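Long-range contacts in elongation factor G (Thermus thermophilus, PDB 2DY1), which binds GTP together with a magnesium ion and probably acts as a translational GTPase in the elongation stage of protein synthesis: residues Q299-R304 against P351-L356; Q292-M297 against L406-S411; R457-K462 against V570-I575; G523-F528 against R656-R661. All coordinates share one frame; numbering follows the deposited sequence.

From the N terminus, past the GTP-binding domain, contact 2 opens first on strand 285-294, and contact 1 opens on the next strand, 298-307. Contact 1 closes at 351-356, within domain 2, and is nested inside the larger loop that contact 2 closes at 406-411, on the end of a domain III helix. The two touch through neighbouring strands of one sheet. Further on, contacts 3 and 4 cross: 457-462 and 523-528 open in that order, then 570-575 and 656-661 close them. They tie domain IV to the C-terminal region and meet where Glu458 binds loop 523-528. The centres of contacts 2 and 3 lie about 43 Å apart.

Contact 1 (Q299-R304 against P351-L356); sequences QVAYLR and PKAEGL
Gln299 packs against the turn at Ala353-Glu354, and its side chain can be traced outward atom by atom. Gln299 CB sits 3.4 Å from Glu354 OE2. Gln299 CG, anti to the backbone N (chi1 -179°), comes to 3.5 Å from Ala353 O, and CD stays close to the same oxygen. The terminal amide as a whole ends near the backbone carbonyls of Ala353 and Leu356. An alanine here would probably open a gap beside the Ala353 carbonyl, where CG, CD and the amide group now pack. The backbone of Gln299 is gripped as well. Its N donates to Glu354 OE2 at 3.0 Å in a nearly straight bond (169°) that meets the oxygen from above the carboxylate plane; a bend at chi2 of Glu354 (68°) turns the carboxylate back for it. Gln299 O accepts from Ala353 N at 3.0 Å. In the antiparallel sheet of domain 2, a beta barrel in this family, strand 298-307 lies between strands 285-294 and 347-350, and segment 351-356 prolongs the last into a loop. There a type I turn runs from Ala353 to Leu356, with Leu356 N bonded to Ala353 O. The methyl of Ala301 packs on the turn, 3.6 Å from Ala353 CB and 3.8 Å from Leu356 CB. Lys352 N gives its hydrogen to a water 2.9 Å away.

Contact 2 (Q292-M297 against L406-S411); sequences QVDPFM and LEEDPS
Glu408 reaches from the last turn of helix 392-408 to the backbone of Val293, joining domain III to the end of strand 285-294 in domain 2. Glu408 OE1 accepts from Val293 N at 2.8 Å through the anti lone pair, and the bond is nearly straight (171°). An extended chain, with CG anti to the backbone N (chi1 -177°), carries the carboxylate across. Beside this bond Val293 CG2 packs 4.1 Å from Glu407 CB, while the carboxylate of Glu407 turns off to His357. The amide of Gln292 is turned nearly parallel to the Glu408 carboxylate (planes 16° apart) and donates from NE2 to Asp294 OD2 at 2.9 Å, the acceptor lying in the amide plane. NE2 also holds a water at 3.1 Å, which is weakly bonded to Glu408 OE2. Asp294 OD2 and Glu408 OE1 are 4.2 Å apart, a pair of like charges whose repulsion is probably eased by Arg439, salt-bridged to both carboxylates. In the next shell Arg63 and Lys290 bind Gln292 OE1, and Tyr443 bonds Val293 O. The Gln292 side chain lies about 13 Å from the bound magnesium ion. Past the helix end an Asx turn fixes the chain: Asp409 OD1 takes Ser411 N from above its carboxylate plane and Ser411 OG, 2.6 Å away, on its syn lone pair.

Contact 3 (R457-K462 against V570-I575); sequences RETIKK and VLLEPI
Lys461 lays its extended aliphatic chain across Val570 at about a right angle, with Lys461 CD and CE each 3.4 Å from Val570 CG1, tighter than usual carbon contact. The other methyl, Val570 CG2, lies 3.5 Å from Thr459 CG2, the two side chains side by side and pointing the same way. Thr459 OG1, anti to its backbone N (chi1 -166°), is directed elsewhere and bonds Met531 O, while CG2 is left to meet Leu572 CD1 at 3.8 Å. Backbone bonds join the two strands: Arg457 with Leu572 and Thr459 with Val570 are hydrogen-bonded pairs, each joined by two N-H...O bonds. Between them Glu458 and Leu571 form a non-hydrogen-bonded pair, where Glu458 CA makes a C-H...O contact of 3.4 Å with Val570 O. Leu571 CD1 packs on Arg457 O at 3.6 Å. On the face shared with Leu571, Glu458 extends its carboxylate to the backbone amides of Leu525, Ala526 and Phe528; Arg457 is salt-bridged to Glu419. The axes of the short segments 457-460 and 570-575 make 135°, a strongly twisted antiparallel beta ladder through which strand 457-460 joins strand 569-583 and hence the antiparallel sheet of the C-terminal domain.

Contact 4 (G523-F528 against R656-R661); sequences GVLAGF and RIVQER
The Phe528 ring carries the guanidinium of Arg661 flat on one face, the planes 11° apart and the centres separated by 4.1 Å. The stack is off-centre: Arg661 CZ is 33° from the ring normal, and Arg661 NH1 sits toward the rim, 3.5 Å from Phe528 CE2. At the ring's edge, near its plane, Phe528 CE1 faces Ile657 CG2 at 4.3 Å. An alanine in place of Phe528 would probably leave the guanidinium without its cation-pi partner, freer to turn, and Ile657 CG2 without a ring edge to pack on. These side chains join the domain IV loop between helix 509-520 and strand 533-541 to the C-terminal helix 651-663, which also packs, through Ile657, on Leu571 of strand 569-583. Earlier in the loop, Leu525 and Val658 cross at about a right angle, Leu525 CD1 lying 4.1 Å from Val658 CG1. Ala526 CB points at the helix and nears Val658 CA at 4.2 Å. The carbonyl of Gly527 is weakly bonded to a water that Arg661 NH1 holds at 3.0 Å.

Contact 1 (Q299-R304 against P351-L356)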
loop_
_atom_site.group_PDB
_atom_site.type_symbol
_atom_site.label_atom_id
_atom_site.label_comp_id
_atom_site.label_asym_id
_atom_site.label_seq_id
_atom_site.Cartn_x
_atom_site.Cartn_y
_atom_site.Cartn_z
ATOM N N GLN A 299 -7.230 -16.329 -13.530
ATOM C CA GLN A 299 -6.728 -14.964 -13.461
ATOM C C GLN A 299 -7.452 -14.012 -14.406
ATOM O O GLN A 299 -7.683 -14.330 -15.565
ATOM C CB GLN A 299 -5.217 -14.957 -13.740
ATOM C CG GLN A 299 -4.543 -13.565 -13.676
ATOM C CD GLN A 299 -3.058 -13.629 -13.344
ATOM O OE1 GLN A 299 -2.296 -12.705 -13.647
ATOM N NE2 GLN A 299 -2.642 -14.703 -12.692
ATOM N N VAL A 300 -7.865 -12.862 -13.875
ATOM C CA VAL A 300 -8.518 -11.832 -14.671
ATOM C C VAL A 300 -7.690 -10.563 -14.479
ATOM O O VAL A 300 -7.439 -10.149 -13.351
ATOM C CB VAL A 300 -9.978 -11.558 -14.210
ATOM C CG1 VAL A 300 -10.547 -10.374 -14.985
ATOM C CG2 VAL A 300 -10.840 -12.786 -14.446
ATOM N N ALA A 301 -7.262 -9.960 -15.587
ATOM C CA ALA A 301 -6.470 -8.740 -15.564
ATOM C C ALA A 301 -7.425 -7.589 -15.829
ATOM O O ALA A 301 -8.302 -7.669 -16.702
ATOM C CB ALA A 301 -5.372 -8.794 -16.641
ATOM N N TYR A 302 -7.287 -6.526 -15.043
ATOM C CA TYR A 302 -8.146 -5.366 -15.197
ATOM C C TYR A 302 -7.331 -4.284 -15.861
ATOM O O TYR A 302 -6.321 -3.828 -15.329
ATOM C CB TYR A 302 -8.662 -4.928 -13.828
ATOM C CG TYR A 302 -9.607 -5.969 -13.254
ATOM C CD1 TYR A 302 -10.986 -5.807 -13.317
ATOM C CD2 TYR A 302 -9.107 -7.140 -12.696
ATOM C CE1 TYR A 302 -11.847 -6.804 -12.831
ATOM C CE2 TYR A 302 -9.962 -8.134 -12.215
ATOM C CZ TYR A 302 -11.310 -7.958 -12.287
ATOM O OH TYR A 302 -12.128 -8.955 -11.807
ATOM N N LEU A 303 -7.797 -3.894 -17.041
ATOM C CA LEU A 303 -7.077 -2.944 -17.868
ATOM C C LEU A 303 -7.773 -1.629 -18.017
ATOM O O LEU A 303 -8.958 -1.590 -18.296
ATOM C CB LEU A 303 -6.926 -3.514 -19.282
ATOM C CG LEU A 303 -5.813 -4.466 -19.689
ATOM C CD1 LEU A 303 -5.818 -5.691 -18.800
ATOM C CD2 LEU A 303 -6.036 -4.858 -21.159
ATOM N N ARG A 304 -7.024 -0.547 -17.843
ATOM C CA ARG A 304 -7.575 0.779 -18.107
ATOM C C ARG A 304 -7.074 1.151 -19.501
ATOM O O ARG A 304 -5.871 1.066 -19.768
ATOM C CB ARG A 304 -7.053 1.813 -17.116
ATOM C CG ARG A 304 -7.224 3.274 -17.627
ATOM C CD ARG A 304 -8.691 3.685 -17.766
ATOM N NE ARG A 304 -8.809 4.848 -18.655
ATOM C CZ ARG A 304 -8.606 6.114 -18.310
ATOM N NH1 ARG A 304 -8.284 6.449 -17.061
ATOM N NH2 ARG A 304 -8.673 7.055 -19.257
ATOM N N PRO A 351 -10.129 -12.211 -19.251
ATOM C CA PRO A 351 -10.069 -13.538 -18.612
ATOM C C PRO A 351 -8.901 -14.370 -19.139
ATOM O O PRO A 351 -8.267 -13.990 -20.123
ATOM C CB PRO A 351 -11.427 -14.136 -18.948
ATOM C CG PRO A 351 -11.658 -13.619 -20.340
ATOM C CD PRO A 351 -11.254 -12.143 -20.202
ATOM N N LYS A 352 -8.615 -15.489 -18.473
ATOM C CA LYS A 352 -7.497 -16.373 -18.837
ATOM C C LYS A 352 -6.248 -15.515 -18.982
ATOM O O LYS A 352 -5.468 -15.671 -19.918
ATOM C CB LYS A 352 -7.778 -17.077 -20.167
ATOM C CG LYS A 352 -9.027 -17.935 -20.195
ATOM C CD LYS A 352 -9.307 -18.395 -21.624
ATOM C CE LYS A 352 -10.564 -19.244 -21.722
ATOM N NZ LYS A 352 -10.878 -19.595 -23.138
ATOM N N ALA A 353 -6.057 -14.611 -18.030
ATOM C CA ALA A 353 -4.946 -13.676 -18.078
ATOM C C ALA A 353 -3.707 -14.051 -17.270
ATOM O O ALA A 353 -3.026 -13.177 -16.760
ATOM C CB ALA A 353 -5.450 -12.294 -17.635
ATOM N N GLU A 354 -3.397 -15.339 -17.155
ATOM C CA GLU A 354 -2.231 -15.732 -16.383
ATOM C C GLU A 354 -0.920 -15.035 -16.791
ATOM O O GLU A 354 -0.006 -14.904 -15.980
ATOM C CB GLU A 354 -2.062 -17.255 -16.440
ATOM C CG GLU A 354 -2.983 -18.050 -15.498
ATOM C CD GLU A 354 -4.478 -18.000 -15.848
ATOM O OE1 GLU A 354 -4.847 -17.828 -17.029
ATOM O OE2 GLU A 354 -5.303 -18.170 -14.925
ATOM N N GLY A 355 -0.821 -14.575 -18.029
ATOM C CA GLY A 355 0.411 -13.904 -18.428
ATOM C C GLY A 355 0.426 -12.392 -18.281
ATOM O O GLY A 355 1.422 -11.747 -18.618
ATOM N N LEU A 356 -0.655 -11.822 -17.761
ATOM C CA LEU A 356 -0.768 -10.363 -17.604
ATOM C C LEU A 356 -0.684 -10.009 -16.125
ATOM O O LEU A 356 -1.521 -10.439 -15.338
ATOM C CB LEU A 356 -2.105 -9.866 -18.166
ATOM C CG LEU A 356 -2.302 -10.047 -19.677
ATOM C CD1 LEU A 356 -3.694 -9.569 -20.101
ATOM C CD2 LEU A 356 -1.207 -9.275 -20.412
HETATM O O HOH W 1 -9.992 -16.265 -16.047
#

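Contact 2 (Q292-M297 against L406-S411)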
loop_
_atom_site.group_PDB
_atom_site.type_symbol
_atom_site.label_atom_id
_atom_site.label_comp_id
_atom_site.label_asym_id
_atom_site.label_seq_id
_atom_site.Cartn_x
_atom_site.Cartn_y
_atom_site.Cartn_z
ATOM N N GLN A 292 -7.223 -10.044 -10.399
ATOM C CA GLN A 292 -7.956 -10.913 -9.456
ATOM C C GLN A 292 -7.637 -12.345 -9.867
ATOM O O GLN A 292 -7.442 -12.615 -11.039
ATOM C CB GLN A 292 -9.481 -10.789 -9.565
ATOM C CG GLN A 292 -10.104 -9.563 -8.938
ATOM C CD GLN A 292 -9.813 -9.449 -7.451
ATOM O OE1 GLN A 292 -9.201 -8.488 -6.998
ATOM N NE2 GLN A 292 -10.269 -10.443 -6.677
ATOM N N VAL A 293 -7.576 -13.265 -8.906
ATOM C CA VAL A 293 -7.430 -14.692 -9.237
ATOM C C VAL A 293 -8.499 -15.293 -8.307
ATOM O O VAL A 293 -8.186 -15.903 -7.283
ATOM C CB VAL A 293 -6.017 -15.272 -8.907
ATOM C CG1 VAL A 293 -5.909 -16.708 -9.421
ATOM C CG2 VAL A 293 -4.928 -14.430 -9.541
ATOM N N ASP A 294 -9.767 -15.050 -8.644
ATOM C CA ASP A 294 -10.900 -15.514 -7.829
ATOM C C ASP A 294 -11.078 -17.019 -7.971
ATOM O O ASP A 294 -10.977 -17.561 -9.064
ATOM C CB ASP A 294 -12.209 -14.836 -8.273
ATOM C CG ASP A 294 -12.258 -13.339 -7.949
ATOM O OD1 ASP A 294 -12.898 -12.578 -8.713
ATOM O OD2 ASP A 294 -11.684 -12.915 -6.929
ATOM N N PRO A 295 -11.346 -17.719 -6.860
ATOM C CA PRO A 295 -11.531 -19.168 -6.968
ATOM C C PRO A 295 -12.561 -19.528 -8.043
ATOM O O PRO A 295 -13.630 -18.906 -8.132
ATOM C CB PRO A 295 -12.008 -19.558 -5.573
ATOM C CG PRO A 295 -11.292 -18.582 -4.695
ATOM C CD PRO A 295 -11.422 -17.271 -5.461
ATOM N N PHE A 296 -12.222 -20.531 -8.850
ATOM C CA PHE A 296 -13.079 -21.031 -9.923
ATOM C C PHE A 296 -13.233 -20.081 -11.105
ATOM O O PHE A 296 -14.087 -20.298 -11.970
ATOM C CB PHE A 296 -14.465 -21.381 -9.377
ATOM C CG PHE A 296 -14.422 -22.167 -8.101
ATOM C CD1 PHE A 296 -14.790 -21.571 -6.899
ATOM C CD2 PHE A 296 -13.954 -23.477 -8.086
ATOM C CE1 PHE A 296 -14.685 -22.272 -5.700
ATOM C CE2 PHE A 296 -13.844 -24.186 -6.895
ATOM C CZ PHE A 296 -14.209 -23.586 -5.702
ATOM N N MET A 297 -12.407 -19.037 -11.162
ATOM C CA MET A 297 -12.511 -18.075 -12.273
ATOM C C MET A 297 -11.211 -17.946 -13.048
ATOM O O MET A 297 -11.225 -17.568 -14.228
ATOM C CB MET A 297 -12.924 -16.687 -11.746
ATOM C CG MET A 297 -13.198 -15.630 -12.826
ATOM S SD MET A 297 -14.700 -15.926 -13.816
ATOM C CE MET A 297 -14.697 -14.380 -14.879
ATOM N N LEU A 406 0.118 -13.643 -4.562
ATOM C CA LEU A 406 0.991 -12.524 -4.913
ATOM C C LEU A 406 0.667 -11.953 -6.288
ATOM O O LEU A 406 1.004 -10.803 -6.560
ATOM C CB LEU A 406 2.475 -12.933 -4.796
ATOM C CG LEU A 406 3.180 -12.770 -3.436
ATOM C CD1 LEU A 406 3.448 -11.298 -3.182
ATOM C CD2 LEU A 406 2.333 -13.352 -2.301
ATOM N N GLU A 407 0.046 -12.740 -7.165
ATOM C CA GLU A 407 -0.372 -12.194 -8.466
ATOM C C GLU A 407 -1.500 -11.218 -8.195
ATOM O O GLU A 407 -1.550 -10.113 -8.756
ATOM C CB GLU A 407 -0.947 -13.273 -9.385
ATOM C CG GLU A 407 0.041 -14.047 -10.169
ATOM C CD GLU A 407 0.860 -13.171 -11.097
ATOM O OE1 GLU A 407 0.304 -12.242 -11.740
ATOM O OE2 GLU A 407 2.067 -13.436 -11.185
ATOM N N GLU A 408 -2.437 -11.639 -7.350
ATOM C CA GLU A 408 -3.583 -10.824 -7.026
ATOM C C GLU A 408 -3.177 -9.639 -6.167
ATOM O O GLU A 408 -3.705 -8.533 -6.326
ATOM C CB GLU A 408 -4.613 -11.710 -6.294
ATOM C CG GLU A 408 -5.893 -11.057 -5.939
ATOM C CD GLU A 408 -6.877 -12.070 -5.380
ATOM O OE1 GLU A 408 -7.609 -12.716 -6.167
ATOM O OE2 GLU A 408 -6.900 -12.200 -4.142
ATOM N N ASP A 409 -2.196 -9.838 -5.285
ATOM C CA ASP A 409 -1.802 -8.761 -4.389
ATOM C C ASP A 409 -0.304 -8.561 -4.274
ATOM O O ASP A 409 0.351 -9.081 -3.380
ATOM C CB ASP A 409 -2.403 -9.013 -2.999
ATOM C CG ASP A 409 -2.149 -7.878 -2.036
ATOM O OD1 ASP A 409 -1.575 -6.825 -2.415
ATOM O OD2 ASP A 409 -2.541 -8.038 -0.868
ATOM N N PRO A 410 0.267 -7.795 -5.212
ATOM C CA PRO A 410 1.704 -7.510 -5.224
ATOM C C PRO A 410 2.143 -6.538 -4.120
ATOM O O PRO A 410 3.320 -6.142 -4.067
ATOM C CB PRO A 410 1.937 -6.950 -6.642
ATOM C CG PRO A 410 0.793 -7.492 -7.436
ATOM C CD PRO A 410 -0.364 -7.379 -6.476
ATOM N N SER A 411 1.206 -6.126 -3.253
ATOM C CA SER A 411 1.576 -5.247 -2.144
ATOM C C SER A 411 2.096 -6.081 -0.970
ATOM O O SER A 411 2.545 -5.531 0.032
ATOM C CB SER A 411 0.402 -4.373 -1.677
ATOM O OG SER A 411 -0.488 -5.087 -0.829
HETATM O O HOH W 2 -9.267 -10.802 -3.773
#

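Contact 3 (R457-K462 against V570-I575)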
loop_
_atom_site.group_PDB
_atom_site.type_symbol
_atom_site.label_atom_id
_atom_site.label_comp_id
_atom_site.label_asym_id
_atom_site.label_seq_id
_atom_site.Cartn_x
_atom_site.Cartn_y
_atom_site.Cartn_z
ATOM N N ARG A 457 22.887 -12.250 16.903
ATOM C CA ARG A 457 24.212 -12.452 16.353
ATOM C C ARG A 457 25.173 -12.564 17.512
ATOM O O ARG A 457 24.755 -12.551 18.670
ATOM C CB ARG A 457 24.584 -11.304 15.418
ATOM C CG ARG A 457 23.709 -11.330 14.174
ATOM C CD ARG A 457 24.231 -10.490 13.047
ATOM N NE ARG A 457 23.320 -10.567 11.912
ATOM C CZ ARG A 457 23.266 -9.649 10.962
ATOM N NH1 ARG A 457 24.080 -8.607 11.020
ATOM N NH2 ARG A 457 22.366 -9.741 9.991
ATOM N N GLU A 458 26.456 -12.705 17.202
ATOM C CA GLU A 458 27.462 -12.835 18.245
ATOM C C GLU A 458 28.694 -12.035 17.876
ATOM O O GLU A 458 28.874 -11.661 16.726
ATOM C CB GLU A 458 27.870 -14.303 18.401
ATOM C CG GLU A 458 26.746 -15.222 18.842
ATOM C CD GLU A 458 27.168 -16.678 18.886
ATOM O OE1 GLU A 458 28.372 -16.943 19.110
ATOM O OE2 GLU A 458 26.298 -17.558 18.715
ATOM N N THR A 459 29.532 -11.764 18.872
ATOM C CA THR A 459 30.781 -11.057 18.633
ATOM C C THR A 459 31.749 -11.422 19.748
ATOM O O THR A 459 31.436 -12.270 20.596
ATOM C CB THR A 459 30.589 -9.526 18.547
ATOM O OG1 THR A 459 31.781 -8.936 17.997
ATOM C CG2 THR A 459 30.311 -8.921 19.922
ATOM N N ILE A 460 32.926 -10.807 19.742
ATOM C CA ILE A 460 33.927 -11.106 20.760
ATOM C C ILE A 460 34.339 -9.872 21.555
ATOM O O ILE A 460 34.289 -8.755 21.049
ATOM C CB ILE A 460 35.183 -11.740 20.127
ATOM C CG1 ILE A 460 35.682 -10.886 18.962
ATOM C CG2 ILE A 460 34.871 -13.147 19.643
ATOM C CD1 ILE A 460 37.018 -11.382 18.360
ATOM N N LYS A 461 34.770 -10.085 22.800
ATOM C CA LYS A 461 35.171 -8.980 23.662
ATOM C C LYS A 461 36.675 -8.860 23.922
ATOM O O LYS A 461 37.145 -7.818 24.389
ATOM C CB LYS A 461 34.428 -9.069 24.997
ATOM C CG LYS A 461 32.968 -8.619 24.938
ATOM C CD LYS A 461 32.374 -8.546 26.339
ATOM C CE LYS A 461 31.016 -7.858 26.350
ATOM N NZ LYS A 461 30.446 -7.770 27.729
ATOM N N LYS A 462 37.429 -9.911 23.623
ATOM C CA LYS A 462 38.870 -9.854 23.830
ATOM C C LYS A 462 39.652 -10.530 22.715
ATOM O O LYS A 462 39.131 -11.372 21.976
ATOM C CB LYS A 462 39.252 -10.464 25.186
ATOM C CG LYS A 462 39.084 -11.967 25.297
ATOM C CD LYS A 462 39.521 -12.450 26.685
ATOM C CE LYS A 462 39.385 -13.958 26.832
ATOM N NZ LYS A 462 39.873 -14.453 28.152
ATOM N N VAL A 570 30.036 -12.876 23.111
ATOM C CA VAL A 570 28.844 -12.322 23.737
ATOM C C VAL A 570 27.697 -12.247 22.733
ATOM O O VAL A 570 27.925 -12.124 21.527
ATOM C CB VAL A 570 29.094 -10.903 24.297
ATOM C CG1 VAL A 570 30.200 -10.949 25.338
ATOM C CG2 VAL A 570 29.446 -9.944 23.176
ATOM N N LEU A 571 26.469 -12.307 23.247
ATOM C CA LEU A 571 25.263 -12.266 22.420
ATOM C C LEU A 571 24.840 -10.848 22.066
ATOM O O LEU A 571 24.875 -9.946 22.907
ATOM C CB LEU A 571 24.116 -12.966 23.149
ATOM C CG LEU A 571 22.862 -13.266 22.321
ATOM C CD1 LEU A 571 23.163 -14.363 21.310
ATOM C CD2 LEU A 571 21.738 -13.698 23.248
ATOM N N LEU A 572 24.439 -10.655 20.811
ATOM C CA LEU A 572 23.996 -9.351 20.329
ATOM C C LEU A 572 22.561 -9.477 19.824
ATOM O O LEU A 572 22.152 -10.542 19.380
ATOM C CB LEU A 572 24.878 -8.873 19.172
ATOM C CG LEU A 572 26.381 -8.712 19.412
ATOM C CD1 LEU A 572 27.039 -8.297 18.107
ATOM C CD2 LEU A 572 26.635 -7.662 20.492
ATOM N N GLU A 573 21.805 -8.389 19.906
ATOM C CA GLU A 573 20.429 -8.397 19.417
ATOM C C GLU A 573 20.199 -7.143 18.603
ATOM O O GLU A 573 20.854 -6.126 18.813
ATOM C CB GLU A 573 19.429 -8.461 20.581
ATOM C CG GLU A 573 19.342 -7.200 21.414
ATOM C CD GLU A 573 18.332 -7.335 22.542
ATOM O OE1 GLU A 573 17.216 -7.830 22.278
ATOM O OE2 GLU A 573 18.648 -6.943 23.686
ATOM N N PRO A 574 19.265 -7.195 17.641
ATOM C CA PRO A 574 19.059 -5.974 16.868
ATOM C C PRO A 574 18.243 -4.931 17.622
ATOM O O PRO A 574 17.267 -5.255 18.294
ATOM C CB PRO A 574 18.373 -6.475 15.598
ATOM C CG PRO A 574 17.685 -7.706 16.034
ATOM C CD PRO A 574 18.623 -8.355 17.005
ATOM N N ILE A 575 18.684 -3.679 17.510
ATOM C CA ILE A 575 18.035 -2.534 18.141
ATOM C C ILE A 575 17.421 -1.692 17.030
ATOM O O ILE A 575 18.056 -1.446 16.009
ATOM C CB ILE A 575 19.063 -1.664 18.914
ATOM C CG1 ILE A 575 19.720 -2.491 20.022
ATOM C CG2 ILE A 575 18.374 -0.417 19.490
ATOM C CD1 ILE A 575 18.751 -3.178 20.964
#

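Contact 4 (G523-F528 against R656-R661)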
loop_
_atom_site.group_PDB
_atom_site.type_symbol
_atom_site.label_atom_id
_atom_site.label_comp_id
_atom_site.label_asym_id
_atom_site.label_seq_id
_atom_site.Cartn_x
_atom_site.Cartn_y
_atom_site.Cartn_z
ATOM N N GLY A 523 28.248 -18.916 15.347
ATOM C CA GLY A 523 29.066 -18.618 16.511
ATOM C C GLY A 523 29.085 -19.680 17.593
ATOM O O GLY A 523 28.155 -20.483 17.721
ATOM N N VAL A 524 30.145 -19.667 18.396
ATOM C CA VAL A 524 30.302 -20.647 19.464
ATOM C C VAL A 524 29.411 -20.424 20.681
ATOM O O VAL A 524 29.181 -21.353 21.455
ATOM C CB VAL A 524 31.781 -20.714 19.949
ATOM C CG1 VAL A 524 32.689 -21.083 18.793
ATOM C CG2 VAL A 524 32.196 -19.388 20.549
ATOM N N LEU A 525 28.908 -19.208 20.865
ATOM C CA LEU A 525 28.078 -18.923 22.033
ATOM C C LEU A 525 26.697 -19.560 21.961
ATOM O O LEU A 525 26.269 -20.240 22.895
ATOM C CB LEU A 525 27.936 -17.411 22.239
ATOM C CG LEU A 525 27.240 -16.978 23.535
ATOM C CD1 LEU A 525 27.798 -17.775 24.714
ATOM C CD2 LEU A 525 27.440 -15.482 23.751
ATOM N N ALA A 526 26.001 -19.349 20.853
ATOM C CA ALA A 526 24.665 -19.902 20.699
ATOM C C ALA A 526 24.332 -20.212 19.245
ATOM O O ALA A 526 23.164 -20.318 18.878
ATOM C CB ALA A 526 23.643 -18.933 21.285
ATOM N N GLY A 527 25.363 -20.335 18.414
ATOM C CA GLY A 527 25.161 -20.665 17.009
ATOM C C GLY A 527 24.630 -19.603 16.048
ATOM O O GLY A 527 24.188 -19.937 14.949
ATOM N N PHE A 528 24.688 -18.333 16.433
ATOM C CA PHE A 528 24.210 -17.250 15.567
ATOM C C PHE A 528 25.375 -16.671 14.752
ATOM O O PHE A 528 26.535 -16.869 15.120
ATOM C CB PHE A 528 23.591 -16.143 16.416
ATOM C CG PHE A 528 22.319 -16.547 17.105
ATOM C CD1 PHE A 528 22.262 -16.650 18.487
ATOM C CD2 PHE A 528 21.165 -16.780 16.368
ATOM C CE1 PHE A 528 21.067 -16.977 19.132
ATOM C CE2 PHE A 528 19.966 -17.107 17.002
ATOM C CZ PHE A 528 19.918 -17.203 18.383
ATOM N N ARG A 656 19.369 -16.860 29.201
ATOM C CA ARG A 656 18.180 -17.631 28.870
ATOM C C ARG A 656 18.136 -17.953 27.383
ATOM O O ARG A 656 17.815 -19.077 27.002
ATOM C CB ARG A 656 16.910 -16.882 29.297
ATOM C CG ARG A 656 16.504 -17.169 30.738
ATOM C CD ARG A 656 15.188 -16.511 31.117
ATOM N NE ARG A 656 15.326 -15.071 31.316
ATOM C CZ ARG A 656 14.832 -14.147 30.499
ATOM N NH1 ARG A 656 14.159 -14.505 29.412
ATOM N NH2 ARG A 656 15.004 -12.862 30.778
ATOM N N ILE A 657 18.466 -16.978 26.541
ATOM C CA ILE A 657 18.468 -17.222 25.099
ATOM C C ILE A 657 19.535 -18.260 24.768
ATOM O O ILE A 657 19.294 -19.201 24.007
ATOM C CB ILE A 657 18.777 -15.938 24.299
ATOM C CG1 ILE A 657 17.603 -14.965 24.404
ATOM C CG2 ILE A 657 19.041 -16.282 22.840
ATOM C CD1 ILE A 657 17.900 -13.595 23.842
ATOM N N VAL A 658 20.721 -18.075 25.341
ATOM C CA VAL A 658 21.820 -19.000 25.102
ATOM C C VAL A 658 21.389 -20.394 25.541
ATOM O O VAL A 658 21.620 -21.375 24.836
ATOM C CB VAL A 658 23.094 -18.573 25.872
ATOM C CG1 VAL A 658 24.202 -19.590 25.650
ATOM C CG2 VAL A 658 23.551 -17.196 25.397
ATOM N N GLN A 659 20.743 -20.473 26.703
ATOM C CA GLN A 659 20.264 -21.750 27.220
ATOM C C GLN A 659 19.227 -22.370 26.280
ATOM O O GLN A 659 19.317 -23.553 25.951
ATOM C CB GLN A 659 19.660 -21.569 28.616
ATOM C CG GLN A 659 20.663 -21.117 29.670
ATOM C CD GLN A 659 20.052 -21.010 31.055
ATOM O OE1 GLN A 659 19.086 -20.275 31.265
ATOM N NE2 GLN A 659 20.618 -21.742 32.010
ATOM N N GLU A 660 18.252 -21.574 25.840
ATOM C CA GLU A 660 17.217 -22.080 24.937
ATOM C C GLU A 660 17.845 -22.760 23.731
ATOM O O GLU A 660 17.541 -23.909 23.421
ATOM C CB GLU A 660 16.309 -20.947 24.441
ATOM C CG GLU A 660 15.596 -20.163 25.527
ATOM C CD GLU A 660 14.475 -19.294 24.975
ATOM O OE1 GLU A 660 13.445 -19.859 24.545
ATOM O OE2 GLU A 660 14.625 -18.053 24.966
ATOM N N ARG A 661 18.725 -22.036 23.047
ATOM C CA ARG A 661 19.389 -22.569 21.865
ATOM C C ARG A 661 20.147 -23.859 22.142
ATOM O O ARG A 661 20.132 -24.784 21.326
ATOM C CB ARG A 661 20.351 -21.533 21.290
ATOM C CG ARG A 661 19.671 -20.399 20.554
ATOM C CD ARG A 661 20.316 -20.223 19.196
ATOM N NE ARG A 661 19.445 -20.639 18.106
ATOM C CZ ARG A 661 19.825 -20.705 16.834
ATOM N NH1 ARG A 661 21.067 -20.386 16.495
ATOM N NH2 ARG A 661 18.958 -21.075 15.902
HETATM O O HOH W 3 21.066 -19.521 13.642
#